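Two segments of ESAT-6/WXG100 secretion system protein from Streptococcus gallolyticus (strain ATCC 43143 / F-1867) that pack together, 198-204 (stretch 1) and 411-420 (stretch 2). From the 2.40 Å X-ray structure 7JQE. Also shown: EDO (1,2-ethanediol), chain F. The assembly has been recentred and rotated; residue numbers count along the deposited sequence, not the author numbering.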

# COMPACT_ATOMS: atom_id res chain seq x y z
N SER A 198 -12.63 5.43 0.51
CA SER A 198 -12.57 6.80 0.02
C SER A 198 -11.89 6.85 -1.34
O SER A 198 -12.41 7.43 -2.30
N LEU A 199 -10.71 6.23 -1.44
CA LEU A 199 -10.01 6.16 -2.72
C LEU A 199 -10.87 5.50 -3.79
O LEU A 199 -10.95 5.99 -4.92
N MSE A 200 -11.51 4.39 -3.46
CA MSE A 200 -12.25 3.61 -4.44
C MSE A 200 -13.55 4.30 -4.87
O MSE A 200 -14.15 3.92 -5.87
N GLY A 201 -13.97 5.32 -4.11
CA GLY A 201 -15.21 6.00 -4.43
C GLY A 201 -15.20 6.68 -5.79
O GLY A 201 -16.25 6.93 -6.38
N SER A 202 -14.01 7.01 -6.30
CA SER A 202 -13.87 7.67 -7.59
C SER A 202 -13.11 6.79 -8.59
O SER A 202 -12.50 7.30 -9.53
N VAL A 203 -13.15 5.48 -8.40
CA VAL A 203 -12.46 4.54 -9.26
C VAL A 203 -13.47 3.56 -9.85
O VAL A 203 -14.46 3.20 -9.20
N ASP A 204 -13.22 3.14 -11.08
CA ASP A 204 -14.06 2.17 -11.78
C ASP A 204 -13.33 0.84 -11.79
O ASP A 204 -12.26 0.72 -12.41
N ALA A 411 -4.31 10.40 -12.87
CA ALA A 411 -5.02 10.38 -11.59
C ALA A 411 -5.68 9.03 -11.34
O ALA A 411 -5.62 8.50 -10.23
N GLN A 412 -6.32 8.47 -12.37
CA GLN A 412 -7.03 7.21 -12.17
C GLN A 412 -6.07 6.05 -11.95
O GLN A 412 -6.30 5.20 -11.08
N LEU A 413 -4.99 5.99 -12.74
CA LEU A 413 -4.00 4.94 -12.51
C LEU A 413 -3.37 5.07 -11.14
O LEU A 413 -3.03 4.07 -10.51
N SER A 414 -3.20 6.31 -10.65
CA SER A 414 -2.61 6.51 -9.34
C SER A 414 -3.52 5.98 -8.24
O SER A 414 -3.06 5.32 -7.30
N LYS A 415 -4.82 6.26 -8.34
CA LYS A 415 -5.77 5.73 -7.36
C LYS A 415 -5.79 4.21 -7.38
O LYS A 415 -5.80 3.56 -6.33
N ILE A 416 -5.78 3.61 -8.58
CA ILE A 416 -5.77 2.16 -8.68
C ILE A 416 -4.52 1.59 -8.01
O ILE A 416 -4.59 0.59 -7.29
N ASP A 417 -3.37 2.22 -8.24
CA ASP A 417 -2.13 1.70 -7.66
C ASP A 417 -2.13 1.83 -6.15
O ASP A 417 -1.75 0.89 -5.44
N THR A 418 -2.54 2.99 -5.63
CA THR A 418 -2.54 3.21 -4.19
C THR A 418 -3.46 2.22 -3.48
O THR A 418 -3.03 1.49 -2.59
N ALA A 419 -4.73 2.18 -3.88
CA ALA A 419 -5.68 1.32 -3.19
C ALA A 419 -5.31 -0.15 -3.32
O ALA A 419 -5.42 -0.92 -2.35
N SER A 420 -4.86 -0.58 -4.50
CA SER A 420 -4.48 -1.97 -4.67
C SER A 420 -3.30 -2.33 -3.77
O SER A 420 -3.25 -3.44 -3.22

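Three residues, Leu199, Lys415 and Val203, contribute just over half of the surface buried between stretch 1, helical at 198-200 and with a type I turn from Met200 to Val203, and the helix of stretch 2. Leu199 points toward that helix in an m,t rotamer (chi1 -81°, chi2 169°). Its CD1 lies 3.4 Å from Thr418 CG2 and 4.3 Å from Ala419 CB, a small methyl group that also receives CG of selenomethionine Met200 at 4.2 Å.

One helical turn before Ala419, Lys415 (chi1 m, chi2 t, chi3 -91°, between wells, chi4 t) also points toward the first stretch. Its aliphatic part serves as packing surface: CG lies 4.1 Å from Leu199 CD2, and CB 3.5 Å from Val203 CG2. Lys415 NZ donates to Ser202 OG (2.9 Å; Ser202 chi1 p) and to Gln412 OE1 (2.7 Å).

Val203, chi1 t, closes the turn. Its CG1 meets Ile416 CG1 at 3.9 Å, although the CA-to-CB bond of Ile416 points away from the first stretch. Gln412 (m,m) leaves the helix sideways, but its end comes nearer the first stretch, its NE2 donating to Ser202 O (3.1 Å, 161°) and to water 1 (2.7 Å). That water also accepts from Asp204 N (3.0 Å), bridging the stretches beyond the turn. 1,2-Ethanediol, probably from the crystallisation liquor, hydrogen-bonds through O2 to Thr418 OG1 (3.0 Å) and Ser414 OG (3.2 Å).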

# COMPACT_ATOMS: atom_id res chain seq x y z
CB SER A 198 -11.84 7.69 1.03
OG SER A 198 -11.64 8.99 0.50
CB LEU A 199 -8.70 5.39 -2.55
CG LEU A 199 -7.51 6.15 -1.97
CD1 LEU A 199 -6.39 5.19 -1.63
CD2 LEU A 199 -7.02 7.19 -2.98
CB MSE A 200 -12.56 2.21 -3.90
CG MSE A 200 -11.31 1.38 -3.66
SE MSE A 200 -11.64 -0.48 -3.15
CE MSE A 200 -12.82 -1.02 -4.61
CB SER A 202 -13.19 9.02 -7.44
OG SER A 202 -11.85 8.87 -7.02
CB VAL A 203 -11.35 3.79 -8.50
CG1 VAL A 203 -10.80 2.65 -9.34
CG2 VAL A 203 -10.24 4.75 -8.11
CB ASP A 204 -14.36 2.65 -13.21
CG ASP A 204 -15.31 1.73 -13.95
OD1 ASP A 204 -15.43 0.54 -13.60
OD2 ASP A 204 -15.95 2.21 -14.92
CB ALA A 411 -6.06 11.51 -11.55
CB GLN A 412 -7.95 6.93 -13.36
CG GLN A 412 -9.12 7.90 -13.46
CD GLN A 412 -9.98 7.90 -12.21
OE1 GLN A 412 -10.03 8.89 -11.48
NE2 GLN A 412 -10.66 6.78 -11.95
CB LEU A 413 -2.94 4.98 -13.61
CG LEU A 413 -3.44 4.61 -15.01
CD1 LEU A 413 -2.30 4.56 -16.02
CD2 LEU A 413 -4.22 3.29 -14.99
CB SER A 414 -2.31 8.00 -9.13
OG SER A 414 -1.76 8.23 -7.85
CB LYS A 415 -7.16 6.30 -7.62
CG LYS A 415 -7.32 7.72 -7.08
CD LYS A 415 -8.68 8.33 -7.38
CE LYS A 415 -8.65 9.08 -8.71
NZ LYS A 415 -9.88 9.88 -8.93
CB ILE A 416 -5.86 1.72 -10.16
CG1 ILE A 416 -7.24 2.04 -10.73
CG2 ILE A 416 -5.52 0.25 -10.32
CD1 ILE A 416 -7.26 2.19 -12.23
CB ASP A 417 -0.92 2.42 -8.27
CG ASP A 417 -0.57 1.92 -9.66
OD1 ASP A 417 -0.61 0.69 -9.88
OD2 ASP A 417 -0.25 2.75 -10.53
CB THR A 418 -2.95 4.65 -3.88
OG1 THR A 418 -1.96 5.54 -4.42
CG2 THR A 418 -3.06 4.86 -2.37
CB ALA A 419 -7.09 1.56 -3.74
CB SER A 420 -4.12 -2.26 -6.13
OG SER A 420 -3.89 -3.64 -6.33
C1 EDO F . -3.42 10.70 -4.88
O1 EDO F . -2.46 10.87 -3.83
C2 EDO F . -4.05 9.32 -4.79
O2 EDO F . -3.04 8.32 -4.95
O HOH W 1 -11.33 4.39 -13.00